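PDB 2PCN: S-adenosylmethionine:2-demethylmenaquinone methyltransferase from Geobacillus kaustophilus, which is of unknown function here but is a member of the aldolase/RraA family, a compact mixed alpha/beta subunit found in a three-chain assembly. Local coordinates for residues 10-16 with 150-156; 21-27 with 105-111; 39-45 with 117-123. All blocks are in the same frame, centred on the assembly; numbering follows the deposited sequence.

Interaction 1: residues 10-16 with 150-156; sequences FLDELQV and VVANKDL
Residues 14-16 and 150-152 run antiparallel as neighbouring strands, their short axes 4.6 Å apart at closest and 155° between directions. Gln15 and Val151 form the hydrogen-bonded pair, CA atoms 5.1 Å apart: Gln15 N donates to Val151 O at 3.0 Å and Val151 N to Gln15 O at 2.9 Å. Each carbonyl also meets a CA-H, Leu14 CA lying 3.5 Å from Val151 O and Val150 CA 3.3 Å from Gln15 O. Val16 and Val150 follow as a non-hydrogen-bonded pair. Just before the strand, 3-10 turn 11-13 is held by Glu13 N to Phe10 O (2.8 Å) and Leu14 N to Leu11 O (3.0 Å). Glu13 (chi1 m, chi2 t) spends its carboxylate on two lysines: OE2 makes a salt bridge to Lys154 NZ at 3.0 Å, its hydrogen bond weak, and OE1 pairs with Lys159. On the face shared with Val16, Val150 and Ala152, Leu14 (m, t) sets CD2 3.6 Å from both Ala152 CB and Leu156 CD1, while Phe10 CD2 lies 3.6 Å from Leu156 CD1 and Leu156 CB sits over a face of the Phe10 ring. Leu156 N is satisfied by the Tyr143 hydroxyl. Val16 and Val150 also touch Val115 and Pro114 of a second subunit. The arrangement is an antiparallel strand pair in which 14-16 adds to the far edge of the 141-152 hairpin.

Interaction 2: residues 21-27 with 105-111; sequences FQSYGGK and IGVMAIG
Phe21 (chi1 m) turns toward residues 105-111, CB 3.7 Å from Met108 CB and CD1 4.3 Å from Ile110 CG2; Met108 SD, 5.1 Å from the ring centroid and 45° off its normal, makes an oblique Met-aromatic contact. Tyr24 (m) brings CE2 3.8 Å from Ala109 CB, which meets the ring edge. The backbones are antiparallel. Gln22 and Ala109 form a hydrogen-bonded pair (Gln22 N to Ala109 O 2.8 Å, Ala109 N to Gln22 O 3.1 Å), Ser23 and Met108 a non-hydrogen-bonded one (CA-CA 4.6 Å), and Tyr24 N reaches Val107 O at 2.7 Å. Beyond, Gly25 CA packs 3.3 Å from Ile105 O, where a CB would clash, and Lys27 N bonds Ile105 O at 3.3 Å. At the outer gap one water accepts from Val107 N (3.0 Å), donates to Lys27 O (2.6 Å) and bonds Ser23 OG (2.7 Å). Strand 106-109 lies between 22-23 and parallel strand 87-90; Ile105 packs on helix 74-82, Val107 and Tyr24 on helix 97-100, and Phe21 and Met108 on Val149 of strand 148-152.

Interaction 3: residues 39-45 with 117-123; sequences VFEDNVL and SKKEGKG. With ACT (acetate ion), chain B.
One carboxylate organises most of this contact: Asp42 (chi1 t) accepts from two successive backbone amides of the facing loop, Glu120 N to OD2 at 2.7 Å and Gly121 N to OD1 at 3.1 Å. Asp42 OD1 also takes Val44 N at 3.2 Å, an Asx turn leading into helix 44-52. Two waters extend the network, one joining Asp42 OD1 (2.7 Å) to Lys122 O (2.9 Å) and Leu45 N (3.0 Å), another joining Asp42 OD2 (2.6 Å) to Glu120 OE1 (2.7 Å). The main chains bridge around Asp42 and Lys118, CA atoms 4.4 Å apart, through Lys118 N to Glu41 O (2.8 Å) and Asn43 N to Lys118 O (3.3 Å). Here the turn from strand 30-38 into its helix, part of a beta-alpha-beta crossover to parallel strand 58-62, is fastened to the irregular loop before strand 124-125. Gly121 (phi 88°) and Gly123 (phi 118°) bend that loop; Val44 CG2 reaches 3.6 Å from Gly121 N, Leu45 CD1 3.3 Å from Gly123 C. Glu41, with positive phi, sends its carboxylate to Arg68 and Ser66. At the other end an acetate, probably from the crystallisation liquor, receives Ser117 N and OG on OXT, both at 2.8 Å, and Lys119 NZ at 2.9 Å from OXT.

In the fold
From the N terminus, helix 3-10 leads into residues 10-16, whose partner 150-156 lies near the C terminus; interaction 1 thus closes a loop of 133 intervening residues that contains both other contacts. Interaction 2 starts at 21-27 and closes at 105-111, whereas interaction 3 opens between these two, at 39-45, and closes later, at 117-123, so the two cross. Interactions 1 and 2 both attach short N-terminal strands to the same mixed sheet, with nearest atoms about 8 Å apart. Interaction 3 ties the start of helix 44-52 to the loop after strand 111-112, across the chain's centre from interaction 1, their centres 30 Å apart.

Interaction 1: residues 10-16 with 150-156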
loop_
_atom_site.group_PDB
_atom_site.type_symbol
_atom_site.label_atom_id
_atom_site.label_comp_id
_atom_site.label_asym_id
_atom_site.label_seq_id
_atom_site.Cartn_x
_atom_site.Cartn_y
_atom_site.Cartn_z
ATOM N N PHE A 10 18.212 10.068 -19.746
ATOM C CA PHE A 10 18.199 11.510 -19.489
ATOM C C PHE A 10 18.227 11.968 -18.033
ATOM O O PHE A 10 17.737 13.056 -17.730
ATOM C CB PHE A 10 16.952 12.117 -20.137
ATOM C CG PHE A 10 16.720 11.679 -21.555
ATOM C CD1 PHE A 10 17.513 12.165 -22.590
ATOM C CD2 PHE A 10 15.697 10.784 -21.859
ATOM C CE1 PHE A 10 17.289 11.769 -23.908
ATOM C CE2 PHE A 10 15.464 10.382 -23.170
ATOM C CZ PHE A 10 16.263 10.878 -24.199
ATOM N N LEU A 11 18.802 11.178 -17.133
ATOM C CA LEU A 11 18.820 11.562 -15.725
ATOM C C LEU A 11 19.285 12.995 -15.465
ATOM O O LEU A 11 18.724 13.685 -14.614
ATOM C CB LEU A 11 19.683 10.589 -14.913
ATOM C CG LEU A 11 19.701 10.818 -13.396
ATOM C CD1 LEU A 11 18.280 10.796 -12.849
ATOM C CD2 LEU A 11 20.547 9.746 -12.726
ATOM N N ASP A 12 20.301 13.447 -16.195
ATOM C CA ASP A 12 20.828 14.799 -16.007
ATOM C C ASP A 12 19.831 15.910 -16.337
ATOM O O ASP A 12 19.991 17.044 -15.888
ATOM C CB ASP A 12 22.105 14.994 -16.834
ATOM C CG ASP A 12 21.871 14.831 -18.324
ATOM O OD1 ASP A 12 21.003 15.539 -18.874
ATOM O OD2 ASP A 12 22.562 14.000 -18.948
ATOM N N GLU A 13 18.809 15.587 -17.122
ATOM C CA GLU A 13 17.792 16.567 -17.502
ATOM C C GLU A 13 16.479 16.298 -16.783
ATOM O O GLU A 13 15.455 16.900 -17.108
ATOM C CB GLU A 13 17.526 16.506 -19.004
ATOM C CG GLU A 13 18.678 16.932 -19.881
ATOM C CD GLU A 13 18.347 16.786 -21.350
ATOM O OE1 GLU A 13 18.099 15.643 -21.786
ATOM O OE2 GLU A 13 18.327 17.811 -22.064
ATOM N N LEU A 14 16.508 15.400 -15.806
ATOM C CA LEU A 14 15.291 15.041 -15.093
ATOM C C LEU A 14 15.254 15.344 -13.606
ATOM O O LEU A 14 16.281 15.384 -12.928
ATOM C CB LEU A 14 15.007 13.544 -15.264
ATOM C CG LEU A 14 14.630 12.980 -16.631
ATOM C CD1 LEU A 14 14.605 11.461 -16.553
ATOM C CD2 LEU A 14 13.273 13.517 -17.056
ATOM N N GLN A 15 14.036 15.561 -13.124
ATOM C CA GLN A 15 13.770 15.780 -11.716
ATOM C C GLN A 15 13.012 14.512 -11.348
ATOM O O GLN A 15 12.099 14.109 -12.068
ATOM C CB GLN A 15 12.865 16.991 -11.507
ATOM C CG GLN A 15 13.573 18.325 -11.611
ATOM C CD GLN A 15 12.645 19.470 -11.301
ATOM O OE1 GLN A 15 11.945 19.977 -12.179
ATOM N NE2 GLN A 15 12.614 19.875 -10.038
ATOM N N VAL A 16 13.396 13.875 -10.250
ATOM C CA VAL A 16 12.738 12.648 -9.823
ATOM C C VAL A 16 11.928 12.911 -8.561
ATOM O O VAL A 16 12.475 13.302 -7.533
ATOM C CB VAL A 16 13.769 11.534 -9.547
ATOM C CG1 VAL A 16 13.058 10.265 -9.106
ATOM C CG2 VAL A 16 14.592 11.269 -10.799
ATOM N N VAL A 150 8.809 11.213 -13.078
ATOM C CA VAL A 150 9.939 12.061 -13.426
ATOM C C VAL A 150 9.471 13.224 -14.290
ATOM O O VAL A 150 8.537 13.087 -15.082
ATOM C CB VAL A 150 11.035 11.265 -14.169
ATOM C CG1 VAL A 150 11.512 10.116 -13.290
ATOM C CG2 VAL A 150 10.507 10.742 -15.497
ATOM N N VAL A 151 10.129 14.367 -14.129
ATOM C CA VAL A 151 9.767 15.574 -14.862
ATOM C C VAL A 151 10.923 16.144 -15.677
ATOM O O VAL A 151 12.035 16.293 -15.173
ATOM C CB VAL A 151 9.283 16.666 -13.886
ATOM C CG1 VAL A 151 8.926 17.929 -14.648
ATOM C CG2 VAL A 151 8.088 16.156 -13.092
ATOM N N ALA A 152 10.649 16.465 -16.938
ATOM C CA ALA A 152 11.649 17.051 -17.829
ATOM C C ALA A 152 11.130 18.425 -18.252
ATOM O O ALA A 152 9.924 18.669 -18.225
ATOM C CB ALA A 152 11.853 16.163 -19.052
ATOM N N ASN A 153 12.027 19.326 -18.637
ATOM C CA ASN A 153 11.598 20.660 -19.040
ATOM C C ASN A 153 11.123 20.728 -20.487
ATOM O O ASN A 153 10.829 21.808 -21.002
ATOM C CB ASN A 153 12.721 21.673 -18.804
ATOM C CG ASN A 153 12.925 21.981 -17.332
ATOM O OD1 ASN A 153 13.801 22.764 -16.965
ATOM N ND2 ASN A 153 12.108 21.368 -16.478
ATOM N N LYS A 154 11.043 19.573 -21.136
ATOM C CA LYS A 154 10.585 19.494 -22.518
ATOM C C LYS A 154 10.344 18.050 -22.934
ATOM O O LYS A 154 10.749 17.121 -22.236
ATOM C CB LYS A 154 11.598 20.157 -23.459
ATOM C CG LYS A 154 13.046 19.720 -23.271
ATOM C CD LYS A 154 13.303 18.315 -23.785
ATOM C CE LYS A 154 14.782 17.974 -23.706
ATOM N NZ LYS A 154 15.306 18.072 -22.313
ATOM N N ASP A 155 9.676 17.866 -24.067
ATOM C CA ASP A 155 9.389 16.529 -24.568
ATOM C C ASP A 155 10.704 15.831 -24.902
ATOM O O ASP A 155 11.384 16.197 -25.861
ATOM C CB ASP A 155 8.514 16.612 -25.820
ATOM C CG ASP A 155 7.929 15.270 -26.208
ATOM O OD1 ASP A 155 8.691 14.284 -26.266
ATOM O OD2 ASP A 155 6.706 15.206 -26.460
ATOM N N LEU A 156 11.058 14.828 -24.105
ATOM C CA LEU A 156 12.301 14.087 -24.303
ATOM C C LEU A 156 12.239 13.104 -25.464
ATOM O O LEU A 156 13.263 12.554 -25.870
ATOM C CB LEU A 156 12.673 13.330 -23.023
ATOM C CG LEU A 156 13.023 14.159 -21.786
ATOM C CD1 LEU A 156 13.350 13.234 -20.627
ATOM C CD2 LEU A 156 14.208 15.062 -22.091
#

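Interaction 2: residues 21-27 with 105-111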
loop_
_atom_site.group_PDB
_atom_site.type_symbol
_atom_site.label_atom_id
_atom_site.label_comp_id
_atom_site.label_asym_id
_atom_site.label_seq_id
_atom_site.Cartn_x
_atom_site.Cartn_y
_atom_site.Cartn_z
ATOM N N PHE A 21 3.549 7.826 -4.814
ATOM C CA PHE A 21 2.114 7.967 -5.019
ATOM C C PHE A 21 1.414 6.623 -5.093
ATOM O O PHE A 21 2.031 5.603 -5.403
ATOM C CB PHE A 21 1.828 8.698 -6.335
ATOM C CG PHE A 21 2.177 10.155 -6.320
ATOM C CD1 PHE A 21 1.327 11.080 -5.723
ATOM C CD2 PHE A 21 3.336 10.609 -6.939
ATOM C CE1 PHE A 21 1.621 12.438 -5.745
ATOM C CE2 PHE A 21 3.641 11.968 -6.965
ATOM C CZ PHE A 21 2.779 12.882 -6.367
ATOM N N GLN A 22 0.118 6.631 -4.806
ATOM C CA GLN A 22 -0.690 5.430 -4.926
ATOM C C GLN A 22 -1.313 5.643 -6.302
ATOM O O GLN A 22 -1.670 6.772 -6.638
ATOM C CB GLN A 22 -1.795 5.395 -3.868
ATOM C CG GLN A 22 -1.300 5.414 -2.433
ATOM C CD GLN A 22 -0.301 4.312 -2.154
ATOM O OE1 GLN A 22 -0.562 3.140 -2.426
ATOM N NE2 GLN A 22 0.851 4.683 -1.606
ATOM N N SER A 23 -1.426 4.583 -7.098
ATOM C CA SER A 23 -2.013 4.694 -8.434
ATOM C C SER A 23 -3.470 4.245 -8.362
ATOM O O SER A 23 -3.755 3.118 -7.962
ATOM C CB SER A 23 -1.241 3.821 -9.424
ATOM O OG SER A 23 -1.677 4.054 -10.751
ATOM N N TYR A 24 -4.386 5.125 -8.765
ATOM C CA TYR A 24 -5.817 4.833 -8.698
ATOM C C TYR A 24 -6.556 4.673 -10.026
ATOM O O TYR A 24 -7.644 4.105 -10.055
ATOM C CB TYR A 24 -6.518 5.930 -7.896
ATOM C CG TYR A 24 -6.093 6.020 -6.455
ATOM C CD1 TYR A 24 -6.512 5.068 -5.521
ATOM C CD2 TYR A 24 -5.269 7.055 -6.017
ATOM C CE1 TYR A 24 -6.119 5.149 -4.183
ATOM C CE2 TYR A 24 -4.871 7.143 -4.684
ATOM C CZ TYR A 24 -5.299 6.187 -3.774
ATOM O OH TYR A 24 -4.896 6.270 -2.462
ATOM N N GLY A 25 -5.981 5.172 -11.114
ATOM C CA GLY A 25 -6.656 5.080 -12.398
ATOM C C GLY A 25 -6.488 3.766 -13.133
ATOM O O GLY A 25 -5.667 2.929 -12.753
ATOM N N GLY A 26 -7.278 3.588 -14.189
ATOM C CA GLY A 26 -7.200 2.374 -14.984
ATOM C C GLY A 26 -5.876 2.278 -15.720
ATOM O O GLY A 26 -5.461 1.196 -16.136
ATOM N N LYS A 27 -5.221 3.421 -15.898
ATOM C CA LYS A 27 -3.927 3.472 -16.568
ATOM C C LYS A 27 -2.839 3.629 -15.515
ATOM O O LYS A 27 -2.889 4.540 -14.691
ATOM C CB LYS A 27 -3.870 4.650 -17.548
ATOM C CG LYS A 27 -4.731 4.461 -18.782
ATOM C CD LYS A 27 -4.260 3.254 -19.578
ATOM C CE LYS A 27 -5.249 2.882 -20.663
ATOM N NZ LYS A 27 -4.796 1.694 -21.445
ATOM N N ILE A 105 -7.637 6.381 -17.551
ATOM C CA ILE A 105 -6.836 7.571 -17.334
ATOM C C ILE A 105 -5.922 7.358 -16.135
ATOM O O ILE A 105 -6.185 6.508 -15.288
ATOM C CB ILE A 105 -7.745 8.795 -17.101
ATOM C CG1 ILE A 105 -6.922 10.076 -17.197
ATOM C CG2 ILE A 105 -8.436 8.681 -15.750
ATOM C CD1 ILE A 105 -7.753 11.325 -17.246
ATOM N N GLY A 106 -4.834 8.116 -16.072
ATOM C CA GLY A 106 -3.926 7.976 -14.952
ATOM C C GLY A 106 -4.327 8.879 -13.803
ATOM O O GLY A 106 -4.705 10.031 -14.013
ATOM N N VAL A 107 -4.282 8.347 -12.587
ATOM C CA VAL A 107 -4.608 9.131 -11.403
ATOM C C VAL A 107 -3.712 8.693 -10.252
ATOM O O VAL A 107 -3.792 7.552 -9.795
ATOM C CB VAL A 107 -6.081 8.954 -10.952
ATOM C CG1 VAL A 107 -6.329 9.773 -9.681
ATOM C CG2 VAL A 107 -7.035 9.399 -12.048
ATOM N N MET A 108 -2.848 9.598 -9.805
ATOM C CA MET A 108 -1.951 9.324 -8.687
ATOM C C MET A 108 -2.243 10.324 -7.579
ATOM O O MET A 108 -2.426 11.516 -7.839
ATOM C CB MET A 108 -0.483 9.454 -9.107
ATOM C CG MET A 108 -0.017 8.419 -10.113
ATOM S SD MET A 108 1.743 8.595 -10.440
ATOM C CE MET A 108 2.236 6.882 -10.623
ATOM N N ALA A 109 -2.283 9.833 -6.345
ATOM C CA ALA A 109 -2.559 10.675 -5.185
ATOM C C ALA A 109 -1.923 10.013 -3.967
ATOM O O ALA A 109 -1.447 8.879 -4.056
ATOM C CB ALA A 109 -4.060 10.808 -4.995
ATOM N N ILE A 110 -1.910 10.698 -2.828
ATOM C CA ILE A 110 -1.292 10.102 -1.646
ATOM C C ILE A 110 -2.267 9.332 -0.769
ATOM O O ILE A 110 -1.859 8.679 0.194
ATOM C CB ILE A 110 -0.568 11.158 -0.781
ATOM C CG1 ILE A 110 -1.569 12.173 -0.226
ATOM C CG2 ILE A 110 0.502 11.852 -1.615
ATOM C CD1 ILE A 110 -0.980 13.099 0.821
ATOM N N GLY A 111 -3.552 9.394 -1.104
ATOM C CA GLY A 111 -4.535 8.673 -0.317
ATOM C C GLY A 111 -5.960 8.979 -0.726
ATOM O O GLY A 111 -6.196 9.697 -1.695
HETATM O O HOH W 1 -3.252 5.533 -12.361
#

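Interaction 3: residues 39-45 with 117-123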
loop_
_atom_site.group_PDB
_atom_site.type_symbol
_atom_site.label_atom_id
_atom_site.label_comp_id
_atom_site.label_asym_id
_atom_site.label_seq_id
_atom_site.Cartn_x
_atom_site.Cartn_y
_atom_site.Cartn_z
ATOM N N VAL A 39 -3.784 24.609 -4.810
ATOM C CA VAL A 39 -4.944 24.815 -3.945
ATOM C C VAL A 39 -4.741 24.251 -2.545
ATOM O O VAL A 39 -3.724 23.621 -2.252
ATOM C CB VAL A 39 -6.200 24.129 -4.531
ATOM C CG1 VAL A 39 -6.492 24.671 -5.925
ATOM C CG2 VAL A 39 -5.988 22.613 -4.581
ATOM N N PHE A 40 -5.728 24.484 -1.687
ATOM C CA PHE A 40 -5.704 23.979 -0.323
ATOM C C PHE A 40 -7.126 23.609 0.090
ATOM O O PHE A 40 -7.928 24.472 0.467
ATOM C CB PHE A 40 -5.134 25.021 0.640
ATOM C CG PHE A 40 -5.016 24.530 2.054
ATOM C CD1 PHE A 40 -4.250 23.411 2.350
ATOM C CD2 PHE A 40 -5.689 25.174 3.087
ATOM C CE1 PHE A 40 -4.154 22.933 3.658
ATOM C CE2 PHE A 40 -5.600 24.705 4.397
ATOM C CZ PHE A 40 -4.830 23.580 4.681
ATOM N N GLU A 41 -7.430 22.318 -0.019
ATOM C CA GLU A 41 -8.735 21.769 0.339
ATOM C C GLU A 41 -9.909 22.403 -0.418
ATOM O O GLU A 41 -11.039 22.440 0.074
ATOM C CB GLU A 41 -8.928 21.887 1.858
ATOM C CG GLU A 41 -7.658 21.508 2.634
ATOM C CD GLU A 41 -7.877 21.380 4.131
ATOM O OE1 GLU A 41 -8.593 22.222 4.705
ATOM O OE2 GLU A 41 -7.318 20.441 4.734
ATOM N N ASP A 42 -9.632 22.887 -1.627
ATOM C CA ASP A 42 -10.647 23.508 -2.482
ATOM C C ASP A 42 -10.359 23.003 -3.898
ATOM O O ASP A 42 -9.204 22.988 -4.318
ATOM C CB ASP A 42 -10.519 25.035 -2.423
ATOM C CG ASP A 42 -11.739 25.750 -2.983
ATOM O OD1 ASP A 42 -12.025 25.612 -4.193
ATOM O OD2 ASP A 42 -12.415 26.455 -2.208
ATOM N N ASN A 43 -11.383 22.587 -4.637
ATOM C CA ASN A 43 -11.122 22.062 -5.975
ATOM C C ASN A 43 -11.847 22.727 -7.141
ATOM O O ASN A 43 -11.914 22.160 -8.233
ATOM C CB ASN A 43 -11.375 20.543 -5.992
ATOM C CG ASN A 43 -12.842 20.175 -6.168
ATOM O OD1 ASN A 43 -13.741 20.981 -5.930
ATOM N ND2 ASN A 43 -13.087 18.932 -6.576
ATOM N N VAL A 44 -12.377 23.930 -6.926
ATOM C CA VAL A 44 -13.064 24.633 -8.006
ATOM C C VAL A 44 -12.111 24.856 -9.177
ATOM O O VAL A 44 -12.487 24.685 -10.334
ATOM C CB VAL A 44 -13.596 26.000 -7.541
ATOM C CG1 VAL A 44 -14.081 26.807 -8.746
ATOM C CG2 VAL A 44 -14.727 25.797 -6.547
ATOM N N LEU A 45 -10.876 25.243 -8.875
ATOM C CA LEU A 45 -9.891 25.476 -9.919
ATOM C C LEU A 45 -9.409 24.173 -10.540
ATOM O O LEU A 45 -8.934 24.161 -11.675
ATOM C CB LEU A 45 -8.712 26.277 -9.366
ATOM C CG LEU A 45 -9.121 27.708 -9.002
ATOM C CD1 LEU A 45 -7.943 28.439 -8.377
ATOM C CD2 LEU A 45 -9.604 28.428 -10.261
ATOM N N SER A 117 -14.249 18.471 -1.026
ATOM C CA SER A 117 -13.435 19.647 -0.764
ATOM C C SER A 117 -14.294 20.901 -0.833
ATOM O O SER A 117 -15.430 20.864 -1.312
ATOM C CB SER A 117 -12.297 19.743 -1.782
ATOM O OG SER A 117 -12.794 19.707 -3.107
ATOM N N LYS A 118 -13.751 22.009 -0.340
ATOM C CA LYS A 118 -14.464 23.278 -0.368
ATOM C C LYS A 118 -14.668 23.700 -1.817
ATOM O O LYS A 118 -13.955 23.240 -2.710
ATOM C CB LYS A 118 -13.669 24.346 0.387
ATOM C CG LYS A 118 -13.666 24.140 1.892
ATOM C CD LYS A 118 -12.888 25.230 2.604
ATOM C CE LYS A 118 -13.078 25.132 4.109
ATOM N NZ LYS A 118 -12.722 23.783 4.629
ATOM N N LYS A 119 -15.647 24.567 -2.050
ATOM C CA LYS A 119 -15.947 25.035 -3.398
ATOM C C LYS A 119 -15.960 26.562 -3.440
ATOM O O LYS A 119 -16.915 27.176 -3.923
ATOM C CB LYS A 119 -17.307 24.484 -3.841
ATOM C CG LYS A 119 -17.386 22.953 -3.872
ATOM C CD LYS A 119 -16.639 22.379 -5.070
ATOM C CE LYS A 119 -16.673 20.852 -5.090
ATOM N NZ LYS A 119 -15.869 20.257 -3.982
ATOM N N GLU A 120 -14.886 27.171 -2.948
ATOM C CA GLU A 120 -14.786 28.625 -2.903
ATOM C C GLU A 120 -13.979 29.241 -4.041
ATOM O O GLU A 120 -14.094 30.436 -4.311
ATOM C CB GLU A 120 -14.198 29.044 -1.556
ATOM C CG GLU A 120 -14.911 28.393 -0.382
ATOM C CD GLU A 120 -14.416 28.883 0.958
ATOM O OE1 GLU A 120 -13.188 28.866 1.190
ATOM O OE2 GLU A 120 -15.259 29.279 1.787
ATOM N N GLY A 121 -13.161 28.434 -4.706
ATOM C CA GLY A 121 -12.372 28.950 -5.809
ATOM C C GLY A 121 -11.034 29.541 -5.410
ATOM O O GLY A 121 -10.382 30.204 -6.214
ATOM N N LYS A 122 -10.620 29.315 -4.168
ATOM C CA LYS A 122 -9.339 29.827 -3.698
ATOM C C LYS A 122 -8.224 28.996 -4.332
ATOM O O LYS A 122 -8.416 27.817 -4.634
ATOM C CB LYS A 122 -9.281 29.757 -2.170
ATOM C CG LYS A 122 -10.407 30.552 -1.513
ATOM C CD LYS A 122 -10.498 30.338 -0.009
ATOM C CE LYS A 122 -9.342 30.978 0.729
ATOM N NZ LYS A 122 -9.613 31.017 2.199
ATOM N N GLY A 123 -7.068 29.617 -4.544
ATOM C CA GLY A 123 -5.948 28.926 -5.160
ATOM C C GLY A 123 -5.568 29.590 -6.472
ATOM O O GLY A 123 -6.084 30.660 -6.799
HETATM C C ACT B . -14.947 16.822 -4.483
HETATM O O ACT B . -15.914 17.075 -5.178
HETATM O OXT ACT B . -14.530 17.654 -3.695
HETATM C CH3 ACT B . -14.269 15.481 -4.594
HETATM O O HOH W 2 -7.205 26.861 -1.977
HETATM O O HOH W 3 -10.141 26.055 -6.065
HETATM O O HOH W 4 -11.296 27.297 0.028
#